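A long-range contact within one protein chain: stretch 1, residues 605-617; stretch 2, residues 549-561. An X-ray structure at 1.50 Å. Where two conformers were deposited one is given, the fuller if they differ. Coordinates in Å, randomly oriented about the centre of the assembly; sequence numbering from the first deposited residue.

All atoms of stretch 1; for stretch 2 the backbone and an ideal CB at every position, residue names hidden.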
ATOM      1  N   TYR A 605     -28.354   0.016  10.040  1.00  8.26           N
ATOM      2  CA  TYR A 605     -26.995   0.249   9.597  1.00  7.90           C
ATOM      3  C   TYR A 605     -27.001   1.067   8.323  1.00  7.79           C
ATOM      4  O   TYR A 605     -27.961   1.074   7.565  1.00  9.04           O
ATOM      5  CB  TYR A 605     -26.253  -1.104   9.395  1.00  8.18           C
ATOM      6  CG  TYR A 605     -25.903  -1.700  10.742  1.00  6.24           C
ATOM      7  CD1 TYR A 605     -24.857  -1.192  11.501  1.00  6.38           C
ATOM      8  CD2 TYR A 605     -26.669  -2.731  11.296  1.00  7.79           C
ATOM      9  CE1 TYR A 605     -24.558  -1.705  12.712  1.00  7.58           C
ATOM     10  CE2 TYR A 605     -26.397  -3.224  12.536  1.00  7.57           C
ATOM     11  CZ  TYR A 605     -25.353  -2.719  13.252  1.00  6.56           C
ATOM     12  OH  TYR A 605     -25.098  -3.156  14.525  1.00  8.12           O
ATOM     13  N   PRO A 606     -25.871   1.687   8.046  1.00  6.97           N
ATOM     14  CA  PRO A 606     -25.658   2.239   6.712  1.00  7.11           C
ATOM     15  C   PRO A 606     -25.738   1.149   5.662  1.00  7.13           C
ATOM     16  O   PRO A 606     -25.423  -0.013   5.940  1.00  8.00           O
ATOM     17  CB  PRO A 606     -24.219   2.779   6.772  1.00  9.19           C
ATOM     18  CG  PRO A 606     -23.848   2.833   8.171  1.00 11.35           C
ATOM     19  CD  PRO A 606     -24.716   1.909   8.925  1.00  7.86           C
ATOM     20  N   ALA A 607     -26.096   1.508   4.444  1.00  7.56           N
ATOM     21  CA  ALA A 607     -25.968   0.594   3.302  1.00  6.97           C
ATOM     22  C   ALA A 607     -24.507   0.156   3.174  1.00  6.34           C
ATOM     23  O   ALA A 607     -23.617   0.972   3.392  1.00  7.80           O
ATOM     24  CB  ALA A 607     -26.447   1.275   2.025  1.00  7.69           C
ATOM     25  N   LEU A 608     -24.263  -1.097   2.794  1.00  5.28           N
ATOM     26  CA  LEU A 608     -22.937  -1.664   2.780  1.00  5.47           C
ATOM     27  C   LEU A 608     -22.632  -2.319   1.455  1.00  7.07           C
ATOM     28  O   LEU A 608     -23.411  -3.160   0.992  1.00  6.84           O
ATOM     29  CB  LEU A 608     -22.804  -2.674   3.911  1.00  6.20           C
ATOM     30  CG  LEU A 608     -21.533  -3.483   4.011  1.00  8.32           C
ATOM     31  CD1 LEU A 608     -20.339  -2.550   4.262  1.00  8.25           C
ATOM     32  CD2 LEU A 608     -21.628  -4.519   5.140  1.00  7.97           C
ATOM     33  N   LEU A 609     -21.515  -1.939   0.829  1.00  7.19           N
ATOM     34  CA  LEU A 609     -20.966  -2.635  -0.327  1.00  6.72           C
ATOM     35  C   LEU A 609     -19.581  -3.178   0.049  1.00  6.83           C
ATOM     36  O   LEU A 609     -18.666  -2.419   0.331  1.00  6.82           O
ATOM     37  CB  LEU A 609     -20.848  -1.704  -1.533  1.00  7.96           C
ATOM     38  CG  LEU A 609     -20.183  -2.242  -2.803  1.00  8.21           C
ATOM     39  CD1 LEU A 609     -20.881  -3.506  -3.297  1.00  9.40           C
ATOM     40  CD2 LEU A 609     -20.116  -1.184  -3.904  1.00  8.99           C
ATOM     41  N   MET A 610     -19.458  -4.506   0.075  1.00  6.27           N
ATOM     42  CA  MET A 610     -18.218  -5.204   0.402  1.00  7.42           C
ATOM     43  C   MET A 610     -17.541  -5.497  -0.921  1.00  8.06           C
ATOM     44  O   MET A 610     -18.095  -6.238  -1.758  1.00  8.50           O
ATOM     45  CB  MET A 610     -18.565  -6.572   0.974  1.00 11.27           C
ATOM     46  CG  MET A 610     -18.768  -6.835   2.447  0.50 13.83           C
ATOM     47  SD  MET A 610     -18.480  -5.567   3.556  0.50 15.08           S
ATOM     48  CE  MET A 610     -17.340  -6.459   4.640  1.00 11.55           C
ATOM     49  N   MET A 611     -16.336  -5.017  -1.113  1.00  6.79           N
ATOM     50  CA  MET A 611     -15.587  -5.248  -2.341  1.00  7.20           C
ATOM     51  C   MET A 611     -14.471  -6.237  -2.078  1.00  7.80           C
ATOM     52  O   MET A 611     -13.369  -5.896  -1.620  1.00  8.65           O
ATOM     53  CB  MET A 611     -15.049  -3.968  -2.932  1.00  8.88           C
ATOM     54  CG  MET A 611     -16.095  -2.928  -3.003  1.00 11.05           C
ATOM     55  SD  MET A 611     -16.028  -1.577  -4.177  0.50  8.63           S
ATOM     56  CE  MET A 611     -15.714  -2.388  -5.790  1.00 11.88           C
ATOM     57  N   ALA A 612     -14.754  -7.482  -2.404  1.00  7.81           N
ATOM     58  CA  ALA A 612     -13.845  -8.592  -2.133  1.00  9.08           C
ATOM     59  C   ALA A 612     -13.142  -9.032  -3.408  1.00  9.18           C
ATOM     60  O   ALA A 612     -13.478  -8.622  -4.515  1.00  9.32           O
ATOM     61  CB  ALA A 612     -14.613  -9.734  -1.534  1.00 11.42           C
ATOM     62  N   ALA A 613     -12.098  -9.825  -3.211  1.00 10.33           N
ATOM     63  CA  ALA A 613     -11.245 -10.345  -4.274  1.00 10.44           C
ATOM     64  C   ALA A 613     -11.077 -11.837  -4.063  1.00 12.91           C
ATOM     65  O   ALA A 613     -10.732 -12.274  -2.958  1.00 15.58           O
ATOM     66  CB  ALA A 613      -9.906  -9.668  -4.246  1.00 12.90           C
ATOM     67  N   ASP A 614     -11.264 -12.610  -5.124  1.00  9.63           N
ATOM     68  CA  ASP A 614     -11.269 -14.072  -5.023  1.00 10.92           C
ATOM     69  C   ASP A 614      -9.923 -14.737  -4.763  1.00 10.88           C
ATOM     70  O   ASP A 614      -9.894 -15.884  -4.324  1.00 14.35           O
ATOM     71  CB  ASP A 614     -11.972 -14.739  -6.219  1.00 10.13           C
ATOM     72  CG  ASP A 614     -11.226 -14.616  -7.526  1.00 12.53           C
ATOM     73  OD1 ASP A 614     -10.156 -13.969  -7.570  1.00 12.52           O
ATOM     74  OD2 ASP A 614     -11.682 -15.156  -8.567  1.00 14.27           O
ATOM     75  N   HIS A 615      -8.823 -14.038  -5.029  1.00  8.79           N
ATOM     76  CA  HIS A 615      -7.494 -14.626  -4.875  1.00  9.62           C
ATOM     77  C   HIS A 615      -6.620 -13.787  -3.956  1.00  9.74           C
ATOM     78  O   HIS A 615      -5.408 -13.747  -4.105  1.00 10.51           O
ATOM     79  CB  HIS A 615      -6.804 -14.775  -6.232  1.00  9.92           C
ATOM     80  CG  HIS A 615      -7.129 -16.043  -6.939  1.00 13.33           C
ATOM     81  ND1 HIS A 615      -8.123 -16.128  -7.887  1.00 15.29           N
ATOM     82  CD2 HIS A 615      -6.582 -17.276  -6.846  1.00 16.13           C
ATOM     83  CE1 HIS A 615      -8.177 -17.362  -8.354  1.00 15.29           C
ATOM     84  NE2 HIS A 615      -7.254 -18.081  -7.740  1.00 17.88           N
ATOM     85  N   ASP A 616      -7.228 -13.169  -2.962  1.00  8.99           N
ATOM     86  CA  ASP A 616      -6.461 -12.418  -1.961  1.00  8.33           C
ATOM     87  C   ASP A 616      -5.745 -13.381  -1.020  1.00  9.41           C
ATOM     88  O   ASP A 616      -6.332 -13.965  -0.110  1.00 11.12           O
ATOM     89  CB  ASP A 616      -7.378 -11.460  -1.207  1.00  8.70           C
ATOM     90  CG  ASP A 616      -6.627 -10.453  -0.373  1.00 10.19           C
ATOM     91  OD1 ASP A 616      -5.407 -10.664  -0.084  1.00  8.66           O
ATOM     92  OD2 ASP A 616      -7.208  -9.413   0.013  1.00 11.71           O
ATOM     93  N   ASP A 617      -4.455 -13.548  -1.278  1.00  8.53           N
ATOM     94  CA  ASP A 617      -3.584 -14.400  -0.461  1.00  9.72           C
ATOM     95  C   ASP A 617      -2.815 -13.640   0.627  1.00  9.71           C
ATOM     96  O   ASP A 617      -1.829 -14.126   1.189  1.00 11.10           O
ATOM     97  CB  ASP A 617      -2.603 -15.234  -1.336  1.00  8.92           C
ATOM     98  CG  ASP A 617      -1.671 -14.388  -2.193  1.00 10.86           C
ATOM     99  OD1 ASP A 617      -1.865 -13.160  -2.286  1.00  8.68           O
ATOM    100  OD2 ASP A 617      -0.697 -14.942  -2.809  1.00 10.57           O
ATOM    101  N   UNK A 549     -23.841   8.079  12.090  1.00  7.49           N
ATOM    102  CA  UNK A 549     -23.069   9.141  11.414  1.00  7.08           C
ATOM    103  C   UNK A 549     -22.973   8.974   9.897  1.00  6.49           C
ATOM    104  O   UNK A 549     -22.549   9.905   9.222  1.00  7.58           O
ATOM    105  CB  UNK A 549     -21.654   9.191  11.994  1.00  7.08           C
ATOM    106  N   UNK A 550     -23.346   7.815   9.375  1.00  5.41           N
ATOM    107  CA  UNK A 550     -23.019   7.416   8.012  1.00  7.43           C
ATOM    108  C   UNK A 550     -24.236   6.930   7.243  1.00  9.30           C
ATOM    109  O   UNK A 550     -25.120   6.279   7.813  1.00 12.29           O
ATOM    110  CB  UNK A 550     -21.951   6.321   8.029  1.00  7.43           C
ATOM    111  N   UNK A 551     -24.297   7.270   5.959  1.00  7.15           N
ATOM    112  CA  UNK A 551     -25.336   6.808   5.066  1.00  6.32           C
ATOM    113  C   UNK A 551     -24.970   5.540   4.301  1.00  7.43           C
ATOM    114  O   UNK A 551     -25.847   4.707   3.984  1.00  8.69           O
ATOM    115  CB  UNK A 551     -25.681   7.921   4.074  1.00  6.32           C
ATOM    116  N   UNK A 552     -23.687   5.383   4.001  1.00  5.27           N
ATOM    117  CA  UNK A 552     -23.220   4.219   3.252  1.00  7.08           C
ATOM    118  C   UNK A 552     -21.767   3.922   3.579  1.00  6.62           C
ATOM    119  O   UNK A 552     -21.002   4.815   3.995  1.00  6.48           O
ATOM    120  CB  UNK A 552     -23.389   4.441   1.748  1.00  7.08           C
ATOM    121  N   UNK A 553     -21.393   2.666   3.372  1.00  6.03           N
ATOM    122  CA  UNK A 553     -20.045   2.178   3.657  1.00  5.92           C
ATOM    123  C   UNK A 553     -19.615   1.317   2.492  1.00  6.10           C
ATOM    124  O   UNK A 553     -20.359   0.404   2.069  1.00  6.08           O
ATOM    125  CB  UNK A 553     -19.987   1.398   4.972  1.00  5.92           C
ATOM    126  N   UNK A 554     -18.428   1.576   1.984  1.00  6.93           N
ATOM    127  CA  UNK A 554     -17.762   0.731   1.001  1.00  6.82           C
ATOM    128  C   UNK A 554     -16.518   0.162   1.683  1.00  7.34           C
ATOM    129  O   UNK A 554     -15.641   0.916   2.105  1.00  6.59           O
ATOM    130  CB  UNK A 554     -17.408   1.506  -0.270  1.00  6.82           C
ATOM    131  N   UNK A 555     -16.447  -1.173   1.771  1.00  5.65           N
ATOM    132  CA  UNK A 555     -15.451  -1.853   2.620  1.00  5.86           C
ATOM    133  C   UNK A 555     -14.740  -2.828   1.711  1.00  7.99           C
ATOM    134  O   UNK A 555     -15.346  -3.795   1.252  1.00  8.53           O
ATOM    135  CB  UNK A 555     -16.083  -2.558   3.822  1.00  5.86           C
ATOM    136  N   UNK A 556     -13.473  -2.590   1.411  1.00  7.29           N
ATOM    137  CA  UNK A 556     -12.697  -3.395   0.468  1.00  6.71           C
ATOM    138  C   UNK A 556     -11.682  -4.275   1.162  1.00  5.45           C
ATOM    139  O   UNK A 556     -11.024  -3.873   2.136  1.00  6.52           O
ATOM    140  CB  UNK A 556     -11.984  -2.490  -0.538  1.00  6.71           C
ATOM    141  N   UNK A 557     -11.561  -5.488   0.623  1.00  5.32           N
ATOM    142  CA  UNK A 557     -10.587  -6.512   1.041  1.00  6.41           C
ATOM    143  C   UNK A 557     -10.211  -6.391   2.516  1.00  5.68           C
ATOM    144  O   UNK A 557      -9.040  -6.190   2.854  1.00  6.40           O
ATOM    145  CB  UNK A 557      -9.323  -6.413   0.185  1.00  6.41           C
ATOM    146  N   UNK A 558     -11.188  -6.524   3.409  1.00  5.62           N
ATOM    147  CA  UNK A 558     -11.017  -6.066   4.797  1.00  5.74           C
ATOM    148  C   UNK A 558     -10.542  -7.088   5.827  1.00  5.93           C
ATOM    149  O   UNK A 558     -10.753  -8.306   5.667  1.00  6.49           O
ATOM    150  CB  UNK A 558     -12.354  -5.503   5.285  1.00  5.74           C
ATOM    151  N   UNK A 559      -9.989  -6.580   6.929  1.00  5.34           N
ATOM    152  CA  UNK A 559      -9.882  -7.302   8.197  1.00  6.76           C
ATOM    153  C   UNK A 559     -11.053  -6.907   9.070  1.00  5.91           C
ATOM    154  O   UNK A 559     -11.272  -5.712   9.291  1.00  5.33           O
ATOM    155  CB  UNK A 559      -8.554  -7.012   8.900  1.00  6.76           C
ATOM    156  N   UNK A 560     -11.814  -7.890   9.593  1.00  4.84           N
ATOM    157  CA  UNK A 560     -13.011  -7.598  10.389  1.00  4.14           C
ATOM    158  C   UNK A 560     -13.205  -8.485  11.616  1.00  6.11           C
ATOM    159  O   UNK A 560     -13.836  -8.037  12.562  1.00  6.90           O
ATOM    160  CB  UNK A 560     -14.247  -7.723   9.496  1.00  4.14           C
ATOM    161  N   UNK A 561     -12.736  -9.744  11.599  1.00  5.32           N
ATOM    162  CA  UNK A 561     -12.702 -10.567  12.818  1.00  4.46           C
ATOM    163  C   UNK A 561     -11.304 -10.448  13.404  1.00  4.37           C
ATOM    164  O   UNK A 561     -10.351 -11.105  12.945  1.00  6.41           O
ATOM    165  CB  UNK A 561     -13.060 -12.027  12.531  1.00  4.46           C
TER

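Position 549 has phi/psi of -81/-13, and its ideal CB finds nothing of stretch 1 within 5.5 Å, so this contact hardly restricts the choice. The deposited residue is Leu549, which makes no contact here.

At 550 the ideal CB lies 4.0 Å from Pro606 CG. That asks for an apolar first carbon but leaves the remainder free, because CA-to-CB points sideways; aliphatic or aromatic residues would serve. It is Tyr550: its CB packs 3.9 Å from Pro606 CG, while the ring leads away and its hydroxyl is hydrogen-bonded elsewhere in the structure.

Position 551 points its ideal CB away from stretch 1, and phi/psi of -93/-32 is open to most residues. What matters is the backbone carbonyl. The residue is Gly551, whose O accepts from Ala607 N at 3.2 Å.

From 552 to 556 the backbone is extended and runs parallel to 607-613, the axes 14° apart and 4.6 Å at closest approach. Side chains therefore alternate between two faces.

Position 552 shares a face with Ala607, and its ideal CB is 3.8 Å from Ala607 O. Small or medium apolar residues fit; the deposited one is Ala552, with its CB 4.4 Å from Ala607 CB.

Position 553 turns to the face of Leu608. Its ideal CB is 4.0 Å from Leu608 CD1 and 4.8 Å from Pro606 CB, two apolar neighbours that favour valine, isoleucine or leucine. Val553 (chi1 t) meets both, CG1 at 3.7 Å from Leu608 CD1 and CG2 at 3.8 Å from Pro606 CB. Its N donates to Ala607 O at 2.8 Å, and its O accepts from Leu609 N at 2.9 Å.

Position 554 returns to the face of Leu609 and Met611, with Met611 SD 5.2 Å from the ideal CB, leaving room for a branched aliphatic. Val554 closes that gap: its CG1 reaches 3.6 Å from Met611 SD.

At 555 the ideal CB is 3.9 Å from Met610 SD and 4.3 Å from Leu608 CD1. A compact apolar or sulfur-bearing side chain suits. Cys555 (chi1 t) places SG 3.7 Å from Met610 CE; its N donates to Leu609 O at 2.9 Å and its O accepts from Met611 N at 2.8 Å.

Position 556 lies beside Met611, the ideal CB 3.8 Å from Met611 O. Alanine or another modest apolar residue is plausible. Ala556 sets its CB 4.2 Å from Met611 CB.

Position 557 has phi/psi of 29/61, left-handed territory that readily admits glycine or asparagine, and its ideal CB is 3.7 Å from Asp616 OD2. Yet Ala613 also offers an apolar surface. Val557 uses it, CG1 lying 3.9 Å from Ala613 CB, while its N donates to Met611 O at 2.9 Å.

At 558, phi of -94 and an ideal CB 5.1 Å from Met610 CE permit several apolar residues; Pro558 CG is 4.1 Å from Met610 CE. Position 560 points toward stretch 1 across a gap a long aliphatic could span, and Leu560 CD1 comes 3.4 Å from Met610 CE. At 559 and 561 the ideal CB has nothing of stretch 1 within 5.5 Å, so the contact leaves the choice open; the residues are Leu559 and Asp561, neither touching stretch 1.

Stretch 2 (549-561) LYGAVVCAVPLLD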
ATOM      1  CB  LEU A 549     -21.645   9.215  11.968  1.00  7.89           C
ATOM      2  CG  LEU A 549     -21.431   9.583  13.418  1.00  8.48           C
ATOM      3  CD1 LEU A 549     -19.950   9.597  13.779  1.00  9.37           C
ATOM      4  CD2 LEU A 549     -22.041  10.934  13.727  1.00  8.94           C
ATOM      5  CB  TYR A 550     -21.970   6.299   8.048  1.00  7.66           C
ATOM      6  CG  TYR A 550     -20.783   6.602   8.950  1.00  7.31           C
ATOM      7  CD1 TYR A 550     -19.838   7.558   8.588  1.00  6.67           C
ATOM      8  CD2 TYR A 550     -20.610   5.957  10.165  1.00  6.66           C
ATOM      9  CE1 TYR A 550     -18.772   7.833   9.398  1.00  6.41           C
ATOM     10  CE2 TYR A 550     -19.546   6.228  11.012  1.00  6.22           C
ATOM     11  CZ  TYR A 550     -18.617   7.183  10.620  1.00  5.65           C
ATOM     12  OH  TYR A 550     -17.581   7.486  11.449  1.00  7.06           O
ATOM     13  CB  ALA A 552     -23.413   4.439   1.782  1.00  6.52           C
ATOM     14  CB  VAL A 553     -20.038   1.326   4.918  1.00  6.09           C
ATOM     15  CG1 VAL A 553     -18.688   0.662   5.181  1.00  6.29           C
ATOM     16  CG2 VAL A 553     -20.485   2.111   6.142  1.00  7.16           C
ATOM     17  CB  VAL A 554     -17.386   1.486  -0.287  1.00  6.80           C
ATOM     18  CG1 VAL A 554     -16.780   0.505  -1.301  1.00  8.48           C
ATOM     19  CG2 VAL A 554     -18.606   2.185  -0.883  1.00  9.51           C
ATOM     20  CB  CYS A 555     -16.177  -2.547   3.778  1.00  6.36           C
ATOM     21  SG  CYS A 555     -15.139  -3.489   4.881  1.00  8.18           S
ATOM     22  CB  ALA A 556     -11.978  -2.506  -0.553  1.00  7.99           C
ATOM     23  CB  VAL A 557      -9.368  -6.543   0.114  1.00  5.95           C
ATOM     24  CG1 VAL A 557      -9.760  -7.168  -1.237  1.00  7.09           C
ATOM     25  CG2 VAL A 557      -8.744  -5.209  -0.063  1.00  6.81           C
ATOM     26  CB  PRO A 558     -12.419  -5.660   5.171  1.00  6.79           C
ATOM     27  CG  PRO A 558     -13.296  -6.755   4.468  1.00  6.25           C
ATOM     28  CD  PRO A 558     -12.592  -6.891   3.138  1.00  6.52           C
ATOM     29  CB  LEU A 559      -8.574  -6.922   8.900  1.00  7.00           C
ATOM     30  CG  LEU A 559      -7.298  -7.407   8.229  1.00  7.02           C
ATOM     31  CD1 LEU A 559      -6.067  -6.705   8.762  1.00 10.57           C
ATOM     32  CD2 LEU A 559      -7.169  -8.930   8.368  1.00  8.01           C
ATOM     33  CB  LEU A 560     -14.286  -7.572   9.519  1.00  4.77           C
ATOM     34  CG  LEU A 560     -14.294  -6.555   8.394  1.00  5.59           C
ATOM     35  CD1 LEU A 560     -15.320  -6.848   7.333  1.00  6.00           C
ATOM     36  CD2 LEU A 560     -14.465  -5.164   8.904  1.00  7.20           C
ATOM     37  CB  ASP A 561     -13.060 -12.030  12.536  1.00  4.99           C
ATOM     38  CG  ASP A 561     -13.021 -12.893  13.756  1.00  5.08           C
ATOM     39  OD1 ASP A 561     -12.425 -12.480  14.782  1.00  6.40           O
ATOM     40  OD2 ASP A 561     -13.573 -14.041  13.749  1.00  7.40           O
TER
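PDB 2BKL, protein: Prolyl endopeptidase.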